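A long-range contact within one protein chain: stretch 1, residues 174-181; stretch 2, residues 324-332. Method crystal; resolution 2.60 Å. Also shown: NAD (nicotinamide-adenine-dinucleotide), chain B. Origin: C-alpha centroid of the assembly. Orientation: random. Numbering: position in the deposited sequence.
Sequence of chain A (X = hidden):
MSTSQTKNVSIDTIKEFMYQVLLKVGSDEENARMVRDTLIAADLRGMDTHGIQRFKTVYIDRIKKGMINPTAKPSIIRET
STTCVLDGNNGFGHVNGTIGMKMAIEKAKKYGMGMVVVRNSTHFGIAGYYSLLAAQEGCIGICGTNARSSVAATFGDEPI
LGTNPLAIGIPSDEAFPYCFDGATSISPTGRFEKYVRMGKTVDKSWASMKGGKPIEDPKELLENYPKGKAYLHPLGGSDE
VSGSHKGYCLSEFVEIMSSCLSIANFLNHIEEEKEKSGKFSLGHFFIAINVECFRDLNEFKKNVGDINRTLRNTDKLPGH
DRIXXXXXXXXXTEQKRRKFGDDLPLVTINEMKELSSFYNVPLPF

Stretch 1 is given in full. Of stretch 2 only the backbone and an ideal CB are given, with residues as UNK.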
ATOM      1  N   GLU A 174      -7.125 -18.365  11.434  1.00 21.81           N
ATOM      2  CA  GLU A 174      -6.636 -18.248  12.789  1.00 21.53           C
ATOM      3  C   GLU A 174      -7.680 -17.544  13.668  1.00 21.42           C
ATOM      4  O   GLU A 174      -8.783 -17.246  13.202  1.00 21.12           O
ATOM      5  CB  GLU A 174      -5.313 -17.494  12.781  1.00 21.67           C
ATOM      6  CG  GLU A 174      -4.320 -18.064  11.796  1.00 21.25           C
ATOM      7  CD  GLU A 174      -2.971 -17.400  11.885  1.00 22.27           C
ATOM      8  OE1 GLU A 174      -2.882 -16.185  11.593  1.00 22.34           O
ATOM      9  OE2 GLU A 174      -1.990 -18.100  12.237  1.00 22.60           O
ATOM     10  N   ALA A 175      -7.330 -17.290  14.929  1.00 21.33           N
ATOM     11  CA  ALA A 175      -8.268 -16.722  15.909  1.00 21.46           C
ATOM     12  C   ALA A 175      -8.501 -15.226  15.697  1.00 21.65           C
ATOM     13  O   ALA A 175      -9.409 -14.642  16.283  1.00 21.74           O
ATOM     14  CB  ALA A 175      -7.776 -16.990  17.327  1.00 21.13           C
ATOM     15  N   PHE A 176      -7.657 -14.621  14.867  1.00 21.87           N
ATOM     16  CA  PHE A 176      -7.730 -13.207  14.506  1.00 21.91           C
ATOM     17  C   PHE A 176      -7.470 -13.099  13.011  1.00 22.02           C
ATOM     18  O   PHE A 176      -6.716 -13.906  12.466  1.00 22.38           O
ATOM     19  CB  PHE A 176      -6.655 -12.415  15.262  1.00 21.89           C
ATOM     20  CG  PHE A 176      -5.268 -12.990  15.121  1.00 21.50           C
ATOM     21  CD1 PHE A 176      -4.383 -12.476  14.180  1.00 20.75           C
ATOM     22  CD2 PHE A 176      -4.857 -14.067  15.913  1.00 19.95           C
ATOM     23  CE1 PHE A 176      -3.102 -13.015  14.040  1.00 20.19           C
ATOM     24  CE2 PHE A 176      -3.594 -14.605  15.778  1.00 18.68           C
ATOM     25  CZ  PHE A 176      -2.712 -14.082  14.843  1.00 19.02           C
ATOM     26  N   PRO A 177      -8.086 -12.108  12.336  1.00 22.01           N
ATOM     27  CA  PRO A 177      -7.785 -11.902  10.911  1.00 21.80           C
ATOM     28  C   PRO A 177      -6.428 -11.245  10.711  1.00 21.61           C
ATOM     29  O   PRO A 177      -5.857 -10.695  11.665  1.00 22.39           O
ATOM     30  CB  PRO A 177      -8.881 -10.935  10.460  1.00 21.92           C
ATOM     31  CG  PRO A 177      -9.254 -10.205  11.691  1.00 21.82           C
ATOM     32  CD  PRO A 177      -9.158 -11.210  12.801  1.00 21.90           C
ATOM     33  N   TYR A 178      -5.909 -11.311   9.488  1.00 20.63           N
ATOM     34  CA  TYR A 178      -4.801 -10.465   9.111  1.00 19.68           C
ATOM     35  C   TYR A 178      -5.331  -9.044   9.156  1.00 19.59           C
ATOM     36  O   TYR A 178      -6.407  -8.754   8.619  1.00 19.67           O
ATOM     37  CB  TYR A 178      -4.334 -10.818   7.698  1.00 19.56           C
ATOM     38  CG  TYR A 178      -3.412  -9.799   7.034  1.00 18.11           C
ATOM     39  CD1 TYR A 178      -2.048 -10.044   6.916  1.00 17.06           C
ATOM     40  CD2 TYR A 178      -3.915  -8.617   6.494  1.00 15.81           C
ATOM     41  CE1 TYR A 178      -1.208  -9.121   6.295  1.00 16.59           C
ATOM     42  CE2 TYR A 178      -3.087  -7.697   5.879  1.00 15.02           C
ATOM     43  CZ  TYR A 178      -1.740  -7.950   5.780  1.00 15.47           C
ATOM     44  OH  TYR A 178      -0.918  -7.033   5.167  1.00 15.08           O
ATOM     45  N   CYS A 179      -4.595  -8.156   9.806  1.00 19.29           N
ATOM     46  CA  CYS A 179      -4.983  -6.762   9.826  1.00 19.13           C
ATOM     47  C   CYS A 179      -3.787  -5.856   9.883  1.00 18.87           C
ATOM     48  O   CYS A 179      -3.246  -5.593  10.967  1.00 18.65           O
ATOM     49  CB  CYS A 179      -5.901  -6.450  11.004  1.00 19.31           C
ATOM     50  SG  CYS A 179      -6.606  -4.792  10.886  1.00 20.86           S
ATOM     51  N   PHE A 180      -3.368  -5.365   8.721  1.00 18.71           N
ATOM     52  CA  PHE A 180      -2.404  -4.283   8.727  1.00 18.41           C
ATOM     53  C   PHE A 180      -3.144  -2.977   8.992  1.00 18.28           C
ATOM     54  O   PHE A 180      -4.222  -2.737   8.443  1.00 17.99           O
ATOM     55  CB  PHE A 180      -1.588  -4.191   7.444  1.00 18.29           C
ATOM     56  CG  PHE A 180      -0.694  -2.990   7.418  1.00 18.48           C
ATOM     57  CD1 PHE A 180       0.383  -2.899   8.288  1.00 17.19           C
ATOM     58  CD2 PHE A 180      -0.971  -1.916   6.584  1.00 18.85           C
ATOM     59  CE1 PHE A 180       1.191  -1.781   8.298  1.00 17.27           C
ATOM     60  CE2 PHE A 180      -0.149  -0.784   6.582  1.00 18.38           C
ATOM     61  CZ  PHE A 180       0.928  -0.721   7.442  1.00 17.39           C
ATOM     62  N   ASP A 181      -2.564  -2.152   9.853  1.00 18.05           N
ATOM     63  CA  ASP A 181      -3.179  -0.899  10.237  1.00 18.29           C
ATOM     64  C   ASP A 181      -2.111   0.067  10.701  1.00 18.27           C
ATOM     65  O   ASP A 181      -1.545  -0.100  11.772  1.00 18.10           O
ATOM     66  CB  ASP A 181      -4.204  -1.132  11.347  1.00 18.44           C
ATOM     67  CG  ASP A 181      -4.845   0.153  11.823  1.00 18.65           C
ATOM     68  OD1 ASP A 181      -4.850   1.149  11.058  1.00 17.18           O
ATOM     69  OD2 ASP A 181      -5.354   0.158  12.966  1.00 19.45           O
ATOM     70  N   UNK A 324       6.012 -11.982  13.961  1.00 29.24           N
ATOM     71  CA  UNK A 324       4.580 -11.698  14.024  1.00 28.23           C
ATOM     72  C   UNK A 324       3.985 -11.523  12.621  1.00 27.58           C
ATOM     73  O   UNK A 324       4.707 -11.385  11.628  1.00 27.28           O
ATOM     74  CB  UNK A 324       4.328 -10.443  14.863  1.00 28.23           C
ATOM     75  N   UNK A 325       2.663 -11.547  12.544  1.00 26.69           N
ATOM     76  CA  UNK A 325       1.975 -11.144  11.331  1.00 26.12           C
ATOM     77  C   UNK A 325       0.961 -10.034  11.668  1.00 26.01           C
ATOM     78  O   UNK A 325       0.615  -9.823  12.840  1.00 25.87           O
ATOM     79  CB  UNK A 325       1.283 -12.343  10.680  1.00 26.12           C
ATOM     80  N   UNK A 326       0.505  -9.318  10.641  1.00 25.55           N
ATOM     81  CA  UNK A 326      -0.415  -8.204  10.814  1.00 25.09           C
ATOM     82  C   UNK A 326      -1.570  -8.582  11.730  1.00 24.96           C
ATOM     83  O   UNK A 326      -2.298  -9.542  11.463  1.00 24.92           O
ATOM     84  CB  UNK A 326      -0.949  -7.739   9.458  1.00 25.09           C
ATOM     85  N   UNK A 327      -1.715  -7.841  12.822  1.00 24.86           N
ATOM     86  CA  UNK A 327      -2.849  -8.017  13.722  1.00 25.13           C
ATOM     87  C   UNK A 327      -2.660  -8.998  14.868  1.00 25.24           C
ATOM     88  O   UNK A 327      -3.571  -9.179  15.676  1.00 25.23           O
ATOM     89  CB  UNK A 327      -4.059  -8.468  12.901  1.00 25.13           C
ATOM     90  N   UNK A 328      -1.485  -9.626  14.940  1.00 25.52           N
ATOM     91  CA  UNK A 328      -1.183 -10.638  15.970  1.00 25.68           C
ATOM     92  C   UNK A 328      -0.982  -9.974  17.327  1.00 25.55           C
ATOM     93  O   UNK A 328      -1.633 -10.349  18.306  1.00 25.42           O
ATOM     94  CB  UNK A 328       0.062 -11.443  15.591  1.00 25.68           C
ATOM     95  N   UNK A 329      -0.079  -8.990  17.361  1.00 25.54           N
ATOM     96  CA  UNK A 329       0.150  -8.143  18.527  1.00 25.63           C
ATOM     97  C   UNK A 329      -1.146  -7.528  19.075  1.00 26.19           C
ATOM     98  O   UNK A 329      -1.307  -7.394  20.296  1.00 26.55           O
ATOM     99  CB  UNK A 329       1.137  -7.031  18.168  1.00 25.63           C
ATOM    100  N   UNK A 330      -2.073  -7.173  18.183  1.00 26.32           N
ATOM    101  CA  UNK A 330      -3.317  -6.563  18.612  1.00 26.68           C
ATOM    102  C   UNK A 330      -4.242  -7.575  19.250  1.00 26.88           C
ATOM    103  O   UNK A 330      -4.950  -7.250  20.200  1.00 27.25           O
ATOM    104  CB  UNK A 330      -4.015  -5.889  17.429  1.00 26.68           C
ATOM    105  N   UNK A 331      -4.241  -8.798  18.728  1.00 27.06           N
ATOM    106  CA  UNK A 331      -5.078  -9.869  19.269  1.00 27.03           C
ATOM    107  C   UNK A 331      -4.644 -10.226  20.691  1.00 27.22           C
ATOM    108  O   UNK A 331      -5.475 -10.315  21.598  1.00 27.27           O
ATOM    109  CB  UNK A 331      -5.014 -11.105  18.370  1.00 27.03           C
ATOM    110  N   UNK A 332      -3.344 -10.411  20.883  1.00 27.42           N
ATOM    111  CA  UNK A 332      -2.817 -10.763  22.192  1.00 28.02           C
ATOM    112  C   UNK A 332      -3.043  -9.670  23.238  1.00 28.09           C
ATOM    113  O   UNK A 332      -3.326  -9.974  24.401  1.00 28.30           O
ATOM    114  CB  UNK A 332      -1.321 -11.065  22.079  1.00 28.02           C
TER
HETATM  115  PA  NAD B 401       2.446   0.756  14.028  1.00 21.42           P
HETATM  116  O1A NAD B 401       2.090   0.555  15.482  1.00 22.92           O
HETATM  117  O2A NAD B 401       3.831   1.204  13.689  1.00 22.83           O
HETATM  118  O5B NAD B 401       2.137  -0.641  13.294  1.00 23.53           O
HETATM  119  C5B NAD B 401       0.867  -1.289  13.488  1.00 23.70           C
HETATM  120  C4B NAD B 401       0.614  -2.402  12.461  1.00 24.76           C
HETATM  121  O4B NAD B 401       1.804  -3.147  12.173  1.00 26.17           O
HETATM  122  C3B NAD B 401      -0.382  -3.430  12.957  1.00 24.91           C
HETATM  123  O3B NAD B 401      -1.090  -3.959  11.823  1.00 24.87           O
HETATM  124  C2B NAD B 401       0.485  -4.503  13.578  1.00 25.60           C
HETATM  125  O2B NAD B 401      -0.163  -5.775  13.570  1.00 26.47           O
HETATM  126  C1B NAD B 401       1.682  -4.496  12.649  1.00 26.99           C
HETATM  127  N9A NAD B 401       2.965  -4.933  13.273  1.00 28.08           N
HETATM  128  C8A NAD B 401       3.618  -4.340  14.284  1.00 27.82           C
HETATM  129  N7A NAD B 401       4.753  -5.032  14.521  1.00 28.28           N
HETATM  130  C5A NAD B 401       4.812  -6.060  13.642  1.00 28.79           C
HETATM  131  C6A NAD B 401       5.722  -7.094  13.399  1.00 29.03           C
HETATM  132  N6A NAD B 401       6.848  -7.227  14.140  1.00 29.09           N
HETATM  133  N1A NAD B 401       5.472  -7.990  12.414  1.00 28.84           N
HETATM  134  C2A NAD B 401       4.364  -7.893  11.666  1.00 28.63           C
HETATM  135  N3A NAD B 401       3.479  -6.909  11.874  1.00 29.25           N
HETATM  136  C4A NAD B 401       3.680  -5.985  12.856  1.00 28.66           C
HETATM  137  O3  NAD B 401       1.363   1.723  13.295  1.00 23.10           O
HETATM  138  PN  NAD B 401       1.122   3.320  13.500  1.00 21.48           P
HETATM  139  O1N NAD B 401       1.482   3.996  12.198  1.00 22.40           O
HETATM  140  O2N NAD B 401       1.734   3.785  14.799  1.00 22.63           O
HETATM  141  O5D NAD B 401      -0.466   3.437  13.675  1.00 21.69           O
HETATM  142  C5D NAD B 401      -1.092   3.162  14.932  1.00 21.66           C
HETATM  143  C4D NAD B 401      -2.579   3.501  14.871  1.00 20.44           C
HETATM  144  O4D NAD B 401      -2.765   4.901  14.646  1.00 21.02           O
HETATM  145  C3D NAD B 401      -3.289   2.784  13.730  1.00 19.71           C
HETATM  146  O3D NAD B 401      -4.393   2.057  14.285  1.00 18.42           O
HETATM  147  C2D NAD B 401      -3.726   3.887  12.766  1.00 18.98           C
HETATM  148  O2D NAD B 401      -4.995   3.683  12.119  1.00 18.97           O
HETATM  149  C1D NAD B 401      -3.813   5.083  13.688  1.00 19.70           C
HETATM  150  N1N NAD B 401      -3.704   6.345  12.960  1.00 20.08           N
HETATM  151  C2N NAD B 401      -4.836   7.047  12.727  1.00 19.86           C
HETATM  152  C3N NAD B 401      -4.781   8.261  12.037  1.00 20.20           C
HETATM  153  C7N NAD B 401      -6.029   9.055  11.766  1.00 20.23           C
HETATM  154  O7N NAD B 401      -5.935  10.115  11.161  1.00 20.91           O
HETATM  155  N7N NAD B 401      -7.203   8.590  12.187  1.00 18.39           N
HETATM  156  C4N NAD B 401      -3.544   8.737  11.594  1.00 20.56           C
HETATM  157  C5N NAD B 401      -2.390   7.986  11.841  1.00 20.81           C
HETATM  158  C6N NAD B 401      -2.499   6.782  12.537  1.00 19.98           C

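At 324 nothing of stretch 1 lies within 5.5 Å of the ideal CB, so many side chains would do; Tyr324 has its ring near the adenine of NAD.

At 325 the CB again meets no atom of stretch 1 within 5.5 Å, although it points toward that stretch; a small or medium side chain, polar or apolar, could approach the rim of the Phe176 ring. Thr325 places OG1 4.3 Å from Phe176 CE1, at the ring edge.

Position 326 is tightly enclosed. Its backbone O accepts a 3.2 Å hydrogen bond from Cys179 N, which holds the loop against the strand, while the ideal CB already lies 3.4 Å from Cys179 C and 3.5 Å from both Tyr178 CE1 and Phe180 N. A small side chain is strongly favoured. The residue is Ala326: its CB sits over one face of the Tyr178 ring, 3.7 Å from the centroid, in a CH-pi contact, and lies 4.1 Å from Phe180 CB.

At 327 phi is 91° and psi -1°, completing a type II turn from 325 to 328. A CB would be jammed against the preceding carbonyl O and would stand 3.1 Å from Pro177 O and 3.2 Å from Cys179 N. Glycine is called for on both counts, and Gly327 is found, at the helix N-cap. Its N donates to NAD O2B (2.7 Å), whereas Cys179 O accepts a weak hydrogen bond from NAD O3B (2.8 Å); the two ribose hydroxyls thus bridge the stretches.

The helix begins at 328, where CB points sideways, 3.9 Å from Phe176 CE1. A side chain with an aliphatic stem, apolar or long and polar, would suit. Glu328 lays CG 3.7 Å from Phe176 CZ, and its OE1 accepts a hydrogen bond from Thr325 N (2.9 Å), bracing the turn.

Position 329 points away from stretch 1; Lys329 makes a weak hydrogen bond from NZ to NAD N7A (3.3 Å). At 330 a side chain able to accept from the nearby ribose would fit, and Glu330 OE1 accepts from NAD O2B (2.7 Å).

Position 331 points toward Phe176, its CB 3.8 Å from Phe176 CB, inviting a large apolar or aromatic group. Tyr331 answers with CG 3.6 Å from Phe176 CD2; the ring planes, 26° apart, are slid so that they barely overlap, and OH reaches to 3.6 Å from Ala175 CB.

Position 332 turns sideways, free of stretch 1, and a polar residue is acceptable: Glu332.

Stretch 2 (324-332) YTAGEKEYE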
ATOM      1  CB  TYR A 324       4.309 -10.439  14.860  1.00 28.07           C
ATOM      2  CG  TYR A 324       4.886 -10.460  16.260  1.00 28.57           C
ATOM      3  CD1 TYR A 324       4.064 -10.635  17.373  1.00 28.75           C
ATOM      4  CD2 TYR A 324       6.258 -10.292  16.478  1.00 29.38           C
ATOM      5  CE1 TYR A 324       4.590 -10.657  18.662  1.00 28.94           C
ATOM      6  CE2 TYR A 324       6.791 -10.304  17.767  1.00 29.16           C
ATOM      7  CZ  TYR A 324       5.951 -10.486  18.851  1.00 29.30           C
ATOM      8  OH  TYR A 324       6.475 -10.502  20.123  1.00 29.91           O
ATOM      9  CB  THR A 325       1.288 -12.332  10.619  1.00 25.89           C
ATOM     10  OG1 THR A 325       0.287 -12.878  11.473  1.00 26.20           O
ATOM     11  CG2 THR A 325       2.293 -13.422  10.262  1.00 25.39           C
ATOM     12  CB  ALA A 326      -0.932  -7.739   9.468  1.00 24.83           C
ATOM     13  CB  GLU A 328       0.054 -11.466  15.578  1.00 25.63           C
ATOM     14  CG  GLU A 328       0.335 -12.677  16.449  1.00 26.37           C
ATOM     15  CD  GLU A 328       1.410 -13.597  15.858  1.00 28.96           C
ATOM     16  OE1 GLU A 328       2.054 -13.181  14.860  1.00 28.32           O
ATOM     17  OE2 GLU A 328       1.604 -14.736  16.379  1.00 28.26           O
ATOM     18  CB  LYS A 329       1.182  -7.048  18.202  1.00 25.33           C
ATOM     19  CG  LYS A 329       2.599  -7.415  18.595  1.00 24.69           C
ATOM     20  CD  LYS A 329       3.639  -6.895  17.625  1.00 24.55           C
ATOM     21  CE  LYS A 329       4.277  -5.597  18.075  1.00 24.57           C
ATOM     22  NZ  LYS A 329       5.691  -5.563  17.613  1.00 24.34           N
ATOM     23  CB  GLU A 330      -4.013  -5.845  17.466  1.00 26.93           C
ATOM     24  CG  GLU A 330      -3.373  -4.500  17.092  1.00 27.29           C
ATOM     25  CD  GLU A 330      -2.129  -4.637  16.228  1.00 27.65           C
ATOM     26  OE1 GLU A 330      -1.970  -5.669  15.547  1.00 27.89           O
ATOM     27  OE2 GLU A 330      -1.303  -3.703  16.232  1.00 28.76           O
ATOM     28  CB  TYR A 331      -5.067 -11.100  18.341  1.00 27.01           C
ATOM     29  CG  TYR A 331      -5.598 -12.375  18.965  1.00 26.57           C
ATOM     30  CD1 TYR A 331      -6.974 -12.600  19.094  1.00 25.71           C
ATOM     31  CD2 TYR A 331      -4.717 -13.361  19.427  1.00 26.26           C
ATOM     32  CE1 TYR A 331      -7.456 -13.778  19.673  1.00 26.12           C
ATOM     33  CE2 TYR A 331      -5.185 -14.534  20.006  1.00 25.89           C
ATOM     34  CZ  TYR A 331      -6.546 -14.736  20.128  1.00 26.79           C
ATOM     35  OH  TYR A 331      -6.989 -15.901  20.701  1.00 27.78           O
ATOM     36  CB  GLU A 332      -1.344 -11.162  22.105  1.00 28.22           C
ATOM     37  CG  GLU A 332      -1.147 -12.572  21.544  1.00 29.39           C
ATOM     38  CD  GLU A 332       0.310 -12.987  21.451  1.00 30.72           C
ATOM     39  OE1 GLU A 332       1.194 -12.190  21.837  1.00 31.52           O
ATOM     40  OE2 GLU A 332       0.569 -14.115  20.986  1.00 30.94           O
TER
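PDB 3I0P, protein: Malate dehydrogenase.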